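Local coordinates for uncharacterized protein (Legionella pneumophila subsp. pneumophila, PDB 4WRP) that is of unknown function but is probably a bacterial effector, represented here by its strand-free, helix-and-loop C-terminal DUF5617 domain, at residues Thr1-Trp13 against Arg61-Val75. Numbering follows the deposited sequence. Where two conformers were deposited one is given.
Sequences TIPGNFAAYHELW and RIFTFHWNRHHVKVV
His71 plugs into helix 6-13 as a knob between Phe6, Tyr9, His10 and Trp13. Its CB lies 3.6 Å from Tyr9 CE1 and also touches Phe6 CE1. With CG anti to the backbone N, chi1 -168° carries the imidazole in among the four side chains, and CG meets Tyr9 CE1, whose ring comes edge-first over one imidazole face. CD2 packs against Phe6 CZ at 3.7 Å. At the far end His71 CE1 points into the face of the Trp13 indole, 3.4 Å from Trp13 CG, while His71 NE2 shares a hydrogen bond of 3.0 Å with His10 ND1, the two rings meeting rim to rim. ND1 bonds to the hydroxyl of Tyr48; with a partner at each ring nitrogen, the buried imidazole is probably held in one rotation. Tyr9 OH also pairs with Tyr48 and accepts a nearly straight bond from Asn68 ND2 (3.0 Å, 170°). Where residues 3-6 lead into the helix, Trp67 lays one indole face on the Asn5-Phe6 peptide, its NE1 donating to Pro3 O (2.9 Å) from above the carbonyl plane. Pro3 CD in turn sits over a face of Phe65, a CH-pi contact 3.8 Å from the ring centroid. The axes of 6-13 and 68-75, the first turns of helices 6-21 and 68-83, cross at -65°, and Tyr48 of helix 34-49 joins the cluster, its ring meeting His71 and Trp13.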
# COMPACT_ATOMS: atom_id res chain seq x y z
N THR A 1 6.24 -3.99 -17.78
CA THR A 1 5.94 -2.51 -17.91
C THR A 1 6.09 -1.67 -16.63
O THR A 1 6.01 -2.16 -15.49
CB THR A 1 4.52 -2.26 -18.41
OG1 THR A 1 3.60 -2.83 -17.47
CG2 THR A 1 4.33 -2.84 -19.83
N ILE A 2 6.23 -0.38 -16.86
CA ILE A 2 6.66 0.56 -15.84
C ILE A 2 5.48 1.39 -15.41
O ILE A 2 4.94 2.10 -16.22
CB ILE A 2 7.76 1.48 -16.42
CG1 ILE A 2 8.91 0.64 -17.00
CG2 ILE A 2 8.28 2.47 -15.38
CD1 ILE A 2 9.64 -0.20 -15.99
N PRO A 3 5.08 1.32 -14.13
CA PRO A 3 3.95 2.12 -13.69
C PRO A 3 4.23 3.66 -13.76
O PRO A 3 5.25 4.14 -13.27
CB PRO A 3 3.70 1.65 -12.27
CG PRO A 3 4.99 1.09 -11.79
CD PRO A 3 5.60 0.48 -13.03
N GLY A 4 3.30 4.38 -14.40
CA GLY A 4 3.43 5.78 -14.75
C GLY A 4 2.80 6.75 -13.81
O GLY A 4 2.81 7.94 -14.08
N ASN A 5 2.30 6.27 -12.66
CA ASN A 5 1.72 7.10 -11.58
C ASN A 5 1.56 6.18 -10.36
O ASN A 5 1.71 4.94 -10.46
CB ASN A 5 0.35 7.72 -11.99
CG ASN A 5 -0.61 6.68 -12.57
OD1 ASN A 5 -1.07 5.80 -11.86
ND2 ASN A 5 -0.83 6.74 -13.87
N PHE A 6 1.25 6.81 -9.23
CA PHE A 6 1.19 6.11 -7.98
C PHE A 6 0.09 5.04 -7.95
O PHE A 6 0.31 3.93 -7.44
CB PHE A 6 1.04 7.12 -6.86
CG PHE A 6 1.10 6.51 -5.52
CD1 PHE A 6 2.33 6.14 -4.97
CD2 PHE A 6 -0.03 6.33 -4.78
CE1 PHE A 6 2.38 5.59 -3.69
CE2 PHE A 6 0.03 5.77 -3.50
CZ PHE A 6 1.23 5.40 -2.96
N ALA A 7 -1.06 5.33 -8.52
CA ALA A 7 -2.15 4.32 -8.55
C ALA A 7 -1.75 3.10 -9.37
O ALA A 7 -2.06 1.99 -9.01
CB ALA A 7 -3.46 4.94 -9.06
N ALA A 8 -1.05 3.30 -10.47
CA ALA A 8 -0.58 2.17 -11.29
C ALA A 8 0.46 1.35 -10.55
O ALA A 8 0.43 0.10 -10.62
CB ALA A 8 -0.02 2.64 -12.62
N TYR A 9 1.36 2.00 -9.80
CA TYR A 9 2.28 1.23 -8.93
C TYR A 9 1.48 0.39 -7.89
O TYR A 9 1.78 -0.77 -7.64
CB TYR A 9 3.29 2.14 -8.23
CG TYR A 9 4.15 1.35 -7.27
CD1 TYR A 9 3.72 1.09 -5.98
CD2 TYR A 9 5.40 0.86 -7.66
CE1 TYR A 9 4.48 0.34 -5.10
CE2 TYR A 9 6.19 0.10 -6.77
CZ TYR A 9 5.72 -0.15 -5.49
OH TYR A 9 6.45 -0.87 -4.61
N HIS A 10 0.44 0.99 -7.31
CA HIS A 10 -0.37 0.32 -6.33
C HIS A 10 -1.12 -0.85 -6.90
O HIS A 10 -1.24 -1.84 -6.25
CB HIS A 10 -1.29 1.31 -5.58
CG HIS A 10 -2.10 0.67 -4.52
ND1 HIS A 10 -1.53 0.10 -3.39
CD2 HIS A 10 -3.43 0.45 -4.42
CE1 HIS A 10 -2.49 -0.44 -2.66
NE2 HIS A 10 -3.65 -0.23 -3.25
N GLU A 11 -1.59 -0.75 -8.13
CA GLU A 11 -2.24 -1.92 -8.75
C GLU A 11 -1.26 -3.11 -8.89
O GLU A 11 -1.58 -4.25 -8.58
CB GLU A 11 -2.81 -1.56 -10.11
CG GLU A 11 -3.53 -2.74 -10.70
CD GLU A 11 -4.38 -3.45 -9.64
OE1 GLU A 11 -4.19 -4.69 -9.46
OE2 GLU A 11 -5.20 -2.76 -8.95
N LEU A 12 -0.03 -2.84 -9.33
CA LEU A 12 0.99 -3.89 -9.40
C LEU A 12 1.24 -4.45 -8.02
O LEU A 12 1.33 -5.68 -7.83
CB LEU A 12 2.34 -3.37 -9.94
CG LEU A 12 2.49 -2.89 -11.36
CD1 LEU A 12 3.99 -2.70 -11.58
CD2 LEU A 12 1.87 -3.87 -12.39
N TRP A 13 1.34 -3.56 -7.04
CA TRP A 13 1.58 -3.98 -5.67
C TRP A 13 0.45 -4.88 -5.15
O TRP A 13 0.69 -5.88 -4.44
CB TRP A 13 1.77 -2.79 -4.76
CG TRP A 13 2.07 -3.17 -3.37
CD1 TRP A 13 3.31 -3.25 -2.78
CD2 TRP A 13 1.12 -3.46 -2.33
NE1 TRP A 13 3.17 -3.61 -1.47
CE2 TRP A 13 1.84 -3.75 -1.17
CE3 TRP A 13 -0.29 -3.51 -2.28
CZ2 TRP A 13 1.23 -4.10 0.02
CZ3 TRP A 13 -0.89 -3.87 -1.09
CH2 TRP A 13 -0.14 -4.15 0.03
N ARG A 61 11.66 -6.39 -8.44
CA ARG A 61 11.59 -5.33 -9.43
C ARG A 61 10.80 -4.10 -8.94
O ARG A 61 11.16 -2.96 -9.25
CB ARG A 61 10.94 -5.88 -10.71
CG ARG A 61 10.97 -4.90 -11.86
CD ARG A 61 10.85 -5.56 -13.22
NE ARG A 61 10.41 -4.60 -14.24
CZ ARG A 61 10.28 -4.87 -15.53
NH1 ARG A 61 9.86 -3.92 -16.36
NH2 ARG A 61 10.56 -6.08 -16.01
N ILE A 62 9.74 -4.31 -8.17
CA ILE A 62 8.94 -3.16 -7.73
C ILE A 62 9.69 -2.21 -6.80
O ILE A 62 9.35 -1.04 -6.74
CB ILE A 62 7.58 -3.56 -7.13
CG1 ILE A 62 7.74 -4.27 -5.78
CG2 ILE A 62 6.82 -4.39 -8.14
CD1 ILE A 62 6.42 -4.73 -5.20
N PHE A 63 10.73 -2.67 -6.11
CA PHE A 63 11.45 -1.82 -5.17
C PHE A 63 12.32 -0.79 -5.87
O PHE A 63 12.77 0.17 -5.26
CB PHE A 63 12.30 -2.65 -4.16
CG PHE A 63 11.45 -3.50 -3.26
CD1 PHE A 63 11.02 -4.75 -3.68
CD2 PHE A 63 11.02 -3.03 -2.04
CE1 PHE A 63 10.17 -5.53 -2.86
CE2 PHE A 63 10.16 -3.77 -1.24
CZ PHE A 63 9.76 -5.03 -1.64
N THR A 64 12.59 -0.99 -7.15
CA THR A 64 13.37 -0.02 -7.92
C THR A 64 12.47 1.08 -8.51
O THR A 64 12.97 2.12 -8.85
CB THR A 64 14.15 -0.69 -9.08
OG1 THR A 64 13.21 -1.14 -10.10
CG2 THR A 64 15.00 -1.87 -8.58
N PHE A 65 11.16 0.87 -8.61
CA PHE A 65 10.31 1.87 -9.20
C PHE A 65 10.27 3.17 -8.36
O PHE A 65 10.43 3.16 -7.11
CB PHE A 65 8.89 1.35 -9.47
CG PHE A 65 8.81 0.19 -10.44
CD1 PHE A 65 9.76 0.00 -11.46
CD2 PHE A 65 7.75 -0.70 -10.36
CE1 PHE A 65 9.64 -1.05 -12.36
CE2 PHE A 65 7.63 -1.74 -11.27
CZ PHE A 65 8.57 -1.92 -12.28
N HIS A 66 10.08 4.28 -9.06
CA HIS A 66 10.08 5.60 -8.43
C HIS A 66 9.07 5.69 -7.27
O HIS A 66 9.35 6.27 -6.24
CB HIS A 66 9.70 6.61 -9.46
CG HIS A 66 9.61 7.99 -8.93
ND1 HIS A 66 10.72 8.68 -8.48
CD2 HIS A 66 8.56 8.82 -8.79
CE1 HIS A 66 10.35 9.88 -8.10
NE2 HIS A 66 9.05 9.99 -8.28
N TRP A 67 7.91 5.08 -7.48
CA TRP A 67 6.82 5.17 -6.54
C TRP A 67 7.00 4.37 -5.28
O TRP A 67 6.24 4.55 -4.34
CB TRP A 67 5.55 4.69 -7.21
CG TRP A 67 5.38 5.31 -8.52
CD1 TRP A 67 5.53 4.72 -9.74
CD2 TRP A 67 5.08 6.67 -8.76
NE1 TRP A 67 5.31 5.63 -10.73
CE2 TRP A 67 5.01 6.83 -10.15
CE3 TRP A 67 4.81 7.76 -7.93
CZ2 TRP A 67 4.72 8.06 -10.73
CZ3 TRP A 67 4.52 8.95 -8.48
CH2 TRP A 67 4.48 9.10 -9.88
N ASN A 68 7.98 3.48 -5.27
CA ASN A 68 8.18 2.58 -4.15
C ASN A 68 8.40 3.32 -2.85
O ASN A 68 7.85 2.95 -1.83
CB ASN A 68 9.35 1.64 -4.41
CG ASN A 68 9.66 0.78 -3.21
OD1 ASN A 68 10.61 1.04 -2.47
ND2 ASN A 68 8.91 -0.28 -3.03
N ARG A 69 9.20 4.36 -2.89
CA ARG A 69 9.55 5.05 -1.68
C ARG A 69 8.32 5.57 -0.95
O ARG A 69 8.16 5.33 0.25
CB ARG A 69 10.52 6.18 -1.96
CG ARG A 69 11.00 6.80 -0.66
CD ARG A 69 11.99 7.88 -0.99
NE ARG A 69 11.95 8.98 -0.03
CZ ARG A 69 13.01 9.45 0.63
NH1 ARG A 69 12.86 10.48 1.46
NH2 ARG A 69 14.21 8.92 0.43
N HIS A 70 7.43 6.27 -1.65
CA HIS A 70 6.29 6.81 -0.99
C HIS A 70 5.30 5.68 -0.64
O HIS A 70 4.63 5.73 0.38
CB HIS A 70 5.57 7.80 -1.86
CG HIS A 70 4.38 8.40 -1.21
ND1 HIS A 70 4.48 9.31 -0.18
CD2 HIS A 70 3.06 8.22 -1.41
CE1 HIS A 70 3.28 9.68 0.20
NE2 HIS A 70 2.39 9.01 -0.52
N HIS A 71 5.24 4.65 -1.48
CA HIS A 71 4.30 3.56 -1.21
C HIS A 71 4.68 2.81 0.06
O HIS A 71 3.84 2.54 0.89
CB HIS A 71 4.24 2.65 -2.38
CG HIS A 71 3.11 1.68 -2.32
ND1 HIS A 71 3.24 0.45 -1.72
CD2 HIS A 71 1.85 1.73 -2.80
CE1 HIS A 71 2.09 -0.20 -1.79
NE2 HIS A 71 1.24 0.55 -2.46
N VAL A 72 5.97 2.54 0.21
CA VAL A 72 6.53 2.00 1.44
C VAL A 72 6.20 2.89 2.65
O VAL A 72 5.79 2.38 3.67
CB VAL A 72 8.04 1.74 1.26
CG1 VAL A 72 8.81 1.59 2.58
CG2 VAL A 72 8.22 0.52 0.36
N LYS A 73 6.37 4.21 2.53
CA LYS A 73 5.95 5.13 3.60
C LYS A 73 4.47 4.92 4.00
O LYS A 73 4.15 4.82 5.17
CB LYS A 73 6.17 6.56 3.18
CG LYS A 73 6.35 7.58 4.30
CD LYS A 73 5.07 8.01 5.02
CE LYS A 73 4.09 8.79 4.13
NZ LYS A 73 2.84 9.18 4.87
N VAL A 74 3.56 4.84 3.02
CA VAL A 74 2.15 4.60 3.35
C VAL A 74 1.95 3.25 4.04
O VAL A 74 1.24 3.17 5.06
CB VAL A 74 1.27 4.75 2.08
CG1 VAL A 74 -0.20 4.47 2.39
CG2 VAL A 74 1.45 6.18 1.53
N VAL A 75 2.56 2.18 3.52
CA VAL A 75 2.40 0.84 4.10
C VAL A 75 3.00 0.82 5.52
O VAL A 75 2.45 0.28 6.44
CB VAL A 75 2.98 -0.22 3.19
CG1 VAL A 75 3.00 -1.58 3.85
CG2 VAL A 75 2.13 -0.30 1.91